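Local coordinates for protein iminosuccinate reductase (Paracoccus denitrificans, PDB 6RQA) that catalyses the NADH-dependent reduction of iminosuccinate to L-aspartate, regenerating the amino donor of the beta-hydroxyaspartate cycle during growth on glycolate and glyoxylate, at residues 78-92 and 102-114. Numbering follows the deposited sequence.
Sequences FDASALVLGLKAGGY and INHQSTVFLFDPD
Leu87 and Phe109 meet at the apolar centre of two antiparallel strands, 84-92 and 104-111. CD2 of Leu87 lies 4.1 Å from Phe109 CB and also reaches CE1 of Phe111; a chi1 of 75°, with CG between the backbone N and the carbonyl carbon, brings the end of the branch closer to the neighbouring strand. Ala89 is small enough to let the edge of the Phe109 ring approach, its CB 3.8 Å from Phe109 CE2. Large apolar residues suit this face because the second subunit packs on it, and Phe109 stacks on Phe109 of that subunit. Toward one end, Pro113 fits its ring against Leu85 and Phe78, with CG 4.0 Å from Leu85 CB.

Paired backbone bonds join Leu87 to Phe109, Ala89 to Thr107 and Gly91 to Gln105. Gly90, between the last two pairs, and Gly86, just before the first, are non-hydrogen-bonded positions where a CB would collide with the carbonyl oxygen of Gln105 or Phe109, respectively.

On the other face, Lys88 runs its methylene chain along Val108 and Ser106, CG 3.8 Å from Val108 CG2, while NZ hydrogen-bonds to Thr128 and forms a salt bridge with Asp319. At the polar edge Tyr92 directs its ring edge at the face of His104, CD1 to CE1 3.3 Å, the planes 62° apart. Its OH receives a weak bond from Asn103 ND2 at 3.3 Å. With an alanine in place of Tyr92, the His104 imidazole would probably lose its edge-on neighbour and be freer to turn, and the Asn103 amide would lose its weak hydroxyl partner.

His104 also touches NAD, and Lys88 is probably the catalytic proton donor/acceptor, as in relatives: this beta hairpin of an ornithine cyclodeaminase/mu-crystallin family member thus turns one face to helix 316-333 and, through Lys88 and His104, to the active site, and the other to the dimer partner.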
ATOM      1  N   PHE A  78      -1.935  -8.731  -8.499  1.00 24.04           N
ATOM      2  CA  PHE A  78      -1.032  -9.777  -8.960  1.00 24.35           C
ATOM      3  C   PHE A  78      -1.628 -10.448 -10.186  1.00 34.22           C
ATOM      4  O   PHE A  78      -2.804 -10.819 -10.184  1.00 31.06           O
ATOM      5  CB  PHE A  78      -0.772 -10.809  -7.858  1.00 24.73           C
ATOM      6  CG  PHE A  78       0.041 -11.988  -8.309  1.00 33.49           C
ATOM      7  CD1 PHE A  78       1.252 -11.806  -8.961  1.00 32.49           C
ATOM      8  CD2 PHE A  78      -0.395 -13.281  -8.066  1.00 32.15           C
ATOM      9  CE1 PHE A  78       2.003 -12.893  -9.374  1.00 30.88           C
ATOM     10  CE2 PHE A  78       0.351 -14.371  -8.474  1.00 26.57           C
ATOM     11  CZ  PHE A  78       1.552 -14.177  -9.128  1.00 32.26           C
ATOM     12  N   ASP A  79      -0.812 -10.595 -11.228  1.00 33.97           N
ATOM     13  CA  ASP A  79      -1.202 -11.258 -12.469  1.00 38.60           C
ATOM     14  C   ASP A  79      -0.364 -12.526 -12.583  1.00 37.54           C
ATOM     15  O   ASP A  79       0.780 -12.483 -13.042  1.00 37.12           O
ATOM     16  CB  ASP A  79      -0.998 -10.333 -13.668  1.00 43.71           C
ATOM     17  CG  ASP A  79      -1.627 -10.872 -14.947  1.00 51.09           C
ATOM     18  OD1 ASP A  79      -1.687 -12.108 -15.124  1.00 46.96           O
ATOM     19  OD2 ASP A  79      -2.059 -10.050 -15.784  1.00 53.42           O
ATOM     20  N   ALA A  80      -0.939 -13.654 -12.163  1.00 40.13           N
ATOM     21  CA  ALA A  80      -0.226 -14.924 -12.232  1.00 44.45           C
ATOM     22  C   ALA A  80       0.035 -15.364 -13.666  1.00 46.85           C
ATOM     23  O   ALA A  80       0.981 -16.121 -13.906  1.00 49.32           O
ATOM     24  CB  ALA A  80      -1.008 -16.009 -11.491  1.00 44.29           C
ATOM     25  N   SER A  81      -0.776 -14.907 -14.621  1.00 50.07           N
ATOM     26  CA  SER A  81      -0.578 -15.298 -16.012  1.00 43.62           C
ATOM     27  C   SER A  81       0.649 -14.616 -16.605  1.00 52.00           C
ATOM     28  O   SER A  81       1.463 -15.258 -17.279  1.00 53.81           O
ATOM     29  CB  SER A  81      -1.828 -14.967 -16.828  1.00 51.50           C
ATOM     30  OG  SER A  81      -1.662 -15.330 -18.187  1.00 64.29           O
ATOM     31  N   ALA A  82       0.802 -13.316 -16.363  1.00 52.27           N
ATOM     32  CA  ALA A  82       1.921 -12.547 -16.889  1.00 46.14           C
ATOM     33  C   ALA A  82       3.062 -12.397 -15.892  1.00 49.36           C
ATOM     34  O   ALA A  82       4.102 -11.835 -16.249  1.00 50.07           O
ATOM     35  CB  ALA A  82       1.444 -11.161 -17.337  1.00 47.50           C
ATOM     36  N   LEU A  83       2.896 -12.889 -14.665  1.00 44.94           N
ATOM     37  CA  LEU A  83       3.892 -12.763 -13.602  1.00 41.27           C
ATOM     38  C   LEU A  83       4.287 -11.300 -13.395  1.00 40.92           C
ATOM     39  O   LEU A  83       5.448 -10.907 -13.519  1.00 41.30           O
ATOM     40  CB  LEU A  83       5.113 -13.642 -13.883  1.00 39.09           C
ATOM     41  CG  LEU A  83       4.855 -15.146 -13.744  1.00 43.45           C
ATOM     42  CD1 LEU A  83       6.136 -15.937 -13.937  1.00 28.41           C
ATOM     43  CD2 LEU A  83       4.223 -15.461 -12.392  1.00 38.79           C
ATOM     44  N   VAL A  84       3.277 -10.494 -13.080  1.00 36.55           N
ATOM     45  CA  VAL A  84       3.442  -9.078 -12.785  1.00 31.34           C
ATOM     46  C   VAL A  84       2.866  -8.822 -11.400  1.00 27.54           C
ATOM     47  O   VAL A  84       1.735  -9.230 -11.108  1.00 24.34           O
ATOM     48  CB  VAL A  84       2.755  -8.194 -13.843  1.00 35.49           C
ATOM     49  CG1 VAL A  84       2.952  -6.719 -13.521  1.00 29.64           C
ATOM     50  CG2 VAL A  84       3.293  -8.520 -15.228  1.00 34.33           C
ATOM     51  N   LEU A  85       3.644  -8.156 -10.552  1.00 28.73           N
ATOM     52  CA  LEU A  85       3.269  -7.927  -9.165  1.00 23.65           C
ATOM     53  C   LEU A  85       3.700  -6.529  -8.753  1.00 30.11           C
ATOM     54  O   LEU A  85       4.787  -6.075  -9.118  1.00 35.75           O
ATOM     55  CB  LEU A  85       3.910  -8.970  -8.236  1.00 24.69           C
ATOM     56  CG  LEU A  85       3.689  -8.815  -6.729  1.00 23.65           C
ATOM     57  CD1 LEU A  85       2.233  -9.057  -6.366  1.00 23.64           C
ATOM     58  CD2 LEU A  85       4.602  -9.754  -5.956  1.00 37.52           C
ATOM     59  N   GLY A  86       2.848  -5.855  -7.997  1.00 26.64           N
ATOM     60  CA  GLY A  86       3.209  -4.539  -7.498  1.00 36.86           C
ATOM     61  C   GLY A  86       1.973  -3.747  -7.107  1.00 37.25           C
ATOM     62  O   GLY A  86       0.948  -4.318  -6.732  1.00 34.75           O
ATOM     63  N   LEU A  87       2.103  -2.428  -7.209  1.00 30.90           N
ATOM     64  CA  LEU A  87       1.042  -1.519  -6.804  1.00 40.65           C
ATOM     65  C   LEU A  87       1.294  -0.153  -7.422  1.00 35.84           C
ATOM     66  O   LEU A  87       2.404   0.155  -7.867  1.00 38.40           O
ATOM     67  CB  LEU A  87       0.959  -1.390  -5.280  1.00 35.04           C
ATOM     68  CG  LEU A  87       2.054  -0.530  -4.638  1.00 35.82           C
ATOM     69  CD1 LEU A  87       1.593   0.017  -3.301  1.00 23.89           C
ATOM     70  CD2 LEU A  87       3.354  -1.306  -4.472  1.00 37.09           C
ATOM     71  N   LYS A  88       0.247   0.664  -7.439  1.00 37.29           N
ATOM     72  CA  LYS A  88       0.363   2.087  -7.718  1.00 29.96           C
ATOM     73  C   LYS A  88       0.059   2.849  -6.438  1.00 32.84           C
ATOM     74  O   LYS A  88      -0.966   2.604  -5.793  1.00 37.42           O
ATOM     75  CB  LYS A  88      -0.584   2.528  -8.837  1.00 32.31           C
ATOM     76  CG  LYS A  88      -0.340   3.962  -9.299  1.00 40.87           C
ATOM     77  CD  LYS A  88      -1.252   4.368 -10.449  1.00 33.05           C
ATOM     78  CE  LYS A  88      -2.680   4.582  -9.979  1.00 32.32           C
ATOM     79  NZ  LYS A  88      -3.568   4.996 -11.099  1.00 25.49           N
ATOM     80  N   ALA A  89       0.958   3.754  -6.064  1.00 25.77           N
ATOM     81  CA  ALA A  89       0.809   4.558  -4.864  1.00 27.24           C
ATOM     82  C   ALA A  89       0.675   6.026  -5.243  1.00 38.02           C
ATOM     83  O   ALA A  89       1.236   6.479  -6.245  1.00 32.59           O
ATOM     84  CB  ALA A  89       1.996   4.365  -3.914  1.00 24.66           C
ATOM     85  N   GLY A  90      -0.075   6.765  -4.431  1.00 37.23           N
ATOM     86  CA  GLY A  90      -0.314   8.170  -4.686  1.00 36.84           C
ATOM     87  C   GLY A  90      -1.772   8.537  -4.519  1.00 37.33           C
ATOM     88  O   GLY A  90      -2.497   7.882  -3.766  1.00 37.07           O
ATOM     89  N   GLY A  91      -2.215   9.581  -5.214  1.00 37.69           N
ATOM     90  CA  GLY A  91      -3.602   9.987  -5.129  1.00 35.80           C
ATOM     91  C   GLY A  91      -3.889  11.388  -5.629  1.00 46.87           C
ATOM     92  O   GLY A  91      -3.430  11.781  -6.707  1.00 37.05           O
ATOM     93  N   TYR A  92      -4.644  12.156  -4.845  1.00 29.75           N
ATOM     94  CA  TYR A  92      -5.193  13.433  -5.288  1.00 32.95           C
ATOM     95  C   TYR A  92      -4.829  14.519  -4.288  1.00 32.27           C
ATOM     96  O   TYR A  92      -5.218  14.444  -3.118  1.00 38.18           O
ATOM     97  CB  TYR A  92      -6.713  13.336  -5.447  1.00 39.29           C
ATOM     98  CG  TYR A  92      -7.361  14.566  -6.038  1.00 51.33           C
ATOM     99  CD1 TYR A  92      -7.376  14.772  -7.412  1.00 57.40           C
ATOM    100  CD2 TYR A  92      -7.970  15.514  -5.228  1.00 40.08           C
ATOM    101  CE1 TYR A  92      -7.972  15.890  -7.960  1.00 55.16           C
ATOM    102  CE2 TYR A  92      -8.569  16.637  -5.768  1.00 47.76           C
ATOM    103  CZ  TYR A  92      -8.566  16.820  -7.135  1.00 55.30           C
ATOM    104  OH  TYR A  92      -9.160  17.935  -7.681  1.00 68.62           O
ATOM    105  N   ILE A 102       0.079  19.102 -11.274  1.00 53.61           N
ATOM    106  CA  ILE A 102      -1.274  18.592 -11.443  1.00 52.59           C
ATOM    107  C   ILE A 102      -1.735  17.936 -10.145  1.00 39.05           C
ATOM    108  O   ILE A 102      -0.932  17.509  -9.307  1.00 39.92           O
ATOM    109  CB  ILE A 102      -1.355  17.617 -12.628  1.00 48.15           C
ATOM    110  CG1 ILE A 102      -0.513  16.369 -12.365  1.00 47.74           C
ATOM    111  CG2 ILE A 102      -0.890  18.303 -13.905  1.00 33.32           C
ATOM    112  CD1 ILE A 102      -0.562  15.354 -13.489  1.00 44.87           C
ATOM    113  N   ASN A 103      -3.057  17.874  -9.969  1.00 36.61           N
ATOM    114  CA  ASN A 103      -3.600  17.388  -8.705  1.00 27.32           C
ATOM    115  C   ASN A 103      -3.408  15.884  -8.544  1.00 47.38           C
ATOM    116  O   ASN A 103      -3.210  15.405  -7.421  1.00 37.02           O
ATOM    117  CB  ASN A 103      -5.082  17.750  -8.591  1.00 27.59           C
ATOM    118  CG  ASN A 103      -5.315  19.250  -8.507  1.00 44.35           C
ATOM    119  OD1 ASN A 103      -4.401  20.021  -8.213  1.00 35.79           O
ATOM    120  ND2 ASN A 103      -6.549  19.670  -8.759  1.00 50.35           N
ATOM    121  N   HIS A 104      -3.452  15.131  -9.640  1.00 43.92           N
ATOM    122  CA  HIS A 104      -3.287  13.685  -9.596  1.00 32.77           C
ATOM    123  C   HIS A 104      -1.805  13.335  -9.628  1.00 32.96           C
ATOM    124  O   HIS A 104      -1.094  13.703 -10.570  1.00 38.46           O
ATOM    125  CB  HIS A 104      -4.017  13.025 -10.764  1.00 40.28           C
ATOM    126  CG  HIS A 104      -5.508  13.074 -10.649  1.00 56.44           C
ATOM    127  ND1 HIS A 104      -6.210  12.310  -9.743  1.00 63.14           N
ATOM    128  CD2 HIS A 104      -6.433  13.791 -11.332  1.00 60.72           C
ATOM    129  CE1 HIS A 104      -7.502  12.554  -9.869  1.00 63.41           C
ATOM    130  NE2 HIS A 104      -7.663  13.449 -10.827  1.00 63.38           N
ATOM    131  N   GLN A 105      -1.342  12.624  -8.602  1.00 38.79           N
ATOM    132  CA  GLN A 105       0.036  12.161  -8.516  1.00 41.31           C
ATOM    133  C   GLN A 105       0.030  10.683  -8.159  1.00 42.25           C
ATOM    134  O   GLN A 105      -0.627  10.280  -7.194  1.00 43.38           O
ATOM    135  CB  GLN A 105       0.831  12.955  -7.473  1.00 38.06           C
ATOM    136  CG  GLN A 105       0.924  14.443  -7.762  1.00 32.51           C
ATOM    137  CD  GLN A 105       1.744  14.745  -9.000  1.00 39.63           C
ATOM    138  OE1 GLN A 105       2.688  14.025  -9.326  1.00 40.60           O
ATOM    139  NE2 GLN A 105       1.385  15.815  -9.699  1.00 46.09           N
ATOM    140  N   SER A 106       0.755   9.882  -8.935  1.00 39.79           N
ATOM    141  CA  SER A 106       0.792   8.448  -8.701  1.00 32.99           C
ATOM    142  C   SER A 106       2.097   7.883  -9.242  1.00 35.95           C
ATOM    143  O   SER A 106       2.764   8.495 -10.079  1.00 32.29           O
ATOM    144  CB  SER A 106      -0.409   7.740  -9.342  1.00 41.04           C
ATOM    145  OG  SER A 106      -0.401   7.892 -10.750  1.00 58.65           O
ATOM    146  N   THR A 107       2.451   6.699  -8.744  1.00 32.17           N
ATOM    147  CA  THR A 107       3.686   6.025  -9.123  1.00 23.32           C
ATOM    148  C   THR A 107       3.479   4.524  -9.003  1.00 31.12           C
ATOM    149  O   THR A 107       2.958   4.050  -7.990  1.00 24.92           O
ATOM    150  CB  THR A 107       4.854   6.470  -8.236  1.00 34.81           C
ATOM    151  OG1 THR A 107       4.942   7.900  -8.246  1.00 39.36           O
ATOM    152  CG2 THR A 107       6.163   5.883  -8.741  1.00 31.57           C
ATOM    153  N   VAL A 108       3.884   3.784 -10.032  1.00 33.11           N
ATOM    154  CA  VAL A 108       3.752   2.332 -10.056  1.00 35.21           C
ATOM    155  C   VAL A 108       5.075   1.716  -9.628  1.00 44.24           C
ATOM    156  O   VAL A 108       6.138   2.083 -10.147  1.00 36.32           O
ATOM    157  CB  VAL A 108       3.337   1.828 -11.448  1.00 33.83           C
ATOM    158  CG1 VAL A 108       3.180   0.313 -11.431  1.00 27.23           C
ATOM    159  CG2 VAL A 108       2.048   2.496 -11.894  1.00 24.17           C
ATOM    160  N   PHE A 109       5.012   0.786  -8.678  1.00 33.11           N
ATOM    161  CA  PHE A 109       6.176   0.032  -8.230  1.00 34.54           C
ATOM    162  C   PHE A 109       5.951  -1.433  -8.567  1.00 30.94           C
ATOM    163  O   PHE A 109       4.992  -2.043  -8.082  1.00 25.05           O
ATOM    164  CB  PHE A 109       6.411   0.208  -6.728  1.00 36.96           C
ATOM    165  CG  PHE A 109       6.491   1.643  -6.288  1.00 36.28           C
ATOM    166  CD1 PHE A 109       7.604   2.413  -6.583  1.00 31.62           C
ATOM    167  CD2 PHE A 109       5.458   2.218  -5.567  1.00 28.15           C
ATOM    168  CE1 PHE A 109       7.681   3.733  -6.173  1.00 34.05           C
ATOM    169  CE2 PHE A 109       5.529   3.536  -5.154  1.00 32.62           C
ATOM    170  CZ  PHE A 109       6.642   4.295  -5.458  1.00 27.50           C
ATOM    171  N   LEU A 110       6.823  -1.991  -9.401  1.00 32.11           N
ATOM    172  CA  LEU A 110       6.752  -3.394  -9.781  1.00 34.26           C
ATOM    173  C   LEU A 110       7.729  -4.208  -8.944  1.00 46.65           C
ATOM    174  O   LEU A 110       8.822  -3.741  -8.613  1.00 37.42           O
ATOM    175  CB  LEU A 110       7.057  -3.574 -11.270  1.00 32.39           C
ATOM    176  CG  LEU A 110       6.108  -2.868 -12.241  1.00 38.29           C
ATOM    177  CD1 LEU A 110       6.499  -3.152 -13.682  1.00 39.76           C
ATOM    178  CD2 LEU A 110       4.672  -3.283 -11.981  1.00 29.15           C
ATOM    179  N   PHE A 111       7.323  -5.427  -8.600  1.00 44.84           N
ATOM    180  CA  PHE A 111       8.132  -6.326  -7.794  1.00 23.67           C
ATOM    181  C   PHE A 111       8.290  -7.654  -8.517  1.00 24.12           C
ATOM    182  O   PHE A 111       7.416  -8.073  -9.279  1.00 34.60           O
ATOM    183  CB  PHE A 111       7.508  -6.557  -6.409  1.00 23.47           C
ATOM    184  CG  PHE A 111       7.655  -5.390  -5.471  1.00 32.91           C
ATOM    185  CD1 PHE A 111       6.933  -4.225  -5.671  1.00 32.44           C
ATOM    186  CD2 PHE A 111       8.510  -5.464  -4.383  1.00 33.19           C
ATOM    187  CE1 PHE A 111       7.067  -3.153  -4.808  1.00 31.78           C
ATOM    188  CE2 PHE A 111       8.647  -4.397  -3.516  1.00 28.37           C
ATOM    189  CZ  PHE A 111       7.924  -3.240  -3.729  1.00 31.25           C
ATOM    190  N   ASP A 112       9.414  -8.305  -8.273  1.00 31.20           N
ATOM    191  CA  ASP A 112       9.668  -9.618  -8.853  1.00 39.27           C
ATOM    192  C   ASP A 112       8.810 -10.660  -8.148  1.00 30.98           C
ATOM    193  O   ASP A 112       8.972 -10.862  -6.937  1.00 41.49           O
ATOM    194  CB  ASP A 112      11.150  -9.961  -8.728  1.00 47.69           C
ATOM    195  CG  ASP A 112      11.555 -11.147  -9.580  1.00 47.23           C
ATOM    196  OD1 ASP A 112      10.669 -11.898 -10.034  1.00 48.48           O
ATOM    197  OD2 ASP A 112      12.773 -11.330  -9.788  1.00 57.09           O
ATOM    198  N   PRO A 113       7.893 -11.339  -8.845  1.00 36.59           N
ATOM    199  CA  PRO A 113       7.041 -12.327  -8.163  1.00 36.11           C
ATOM    200  C   PRO A 113       7.787 -13.573  -7.719  1.00 44.07           C
ATOM    201  O   PRO A 113       7.257 -14.324  -6.889  1.00 41.89           O
ATOM    202  CB  PRO A 113       5.975 -12.667  -9.217  1.00 31.63           C
ATOM    203  CG  PRO A 113       6.091 -11.596 -10.268  1.00 37.19           C
ATOM    204  CD  PRO A 113       7.524 -11.177 -10.259  1.00 41.96           C
ATOM    205  N   ASP A 114       8.989 -13.823  -8.240  1.00 35.76           N
ATOM    206  CA  ASP A 114       9.742 -15.019  -7.888  1.00 38.14           C
ATOM    207  C   ASP A 114      10.685 -14.813  -6.712  1.00 46.58           C
ATOM    208  O   ASP A 114      11.099 -15.798  -6.090  1.00 37.57           O
ATOM    209  CB  ASP A 114      10.549 -15.512  -9.094  1.00 29.44           C
ATOM    210  CG  ASP A 114       9.668 -15.993 -10.225  1.00 39.31           C
ATOM    211  OD1 ASP A 114       8.502 -16.354  -9.957  1.00 53.34           O
ATOM    212  OD2 ASP A 114      10.140 -16.015 -11.380  1.00 49.58           O
TER
HETATM  213  O   HOH W   1       6.587  -7.410 -12.010  1.00 27.51           O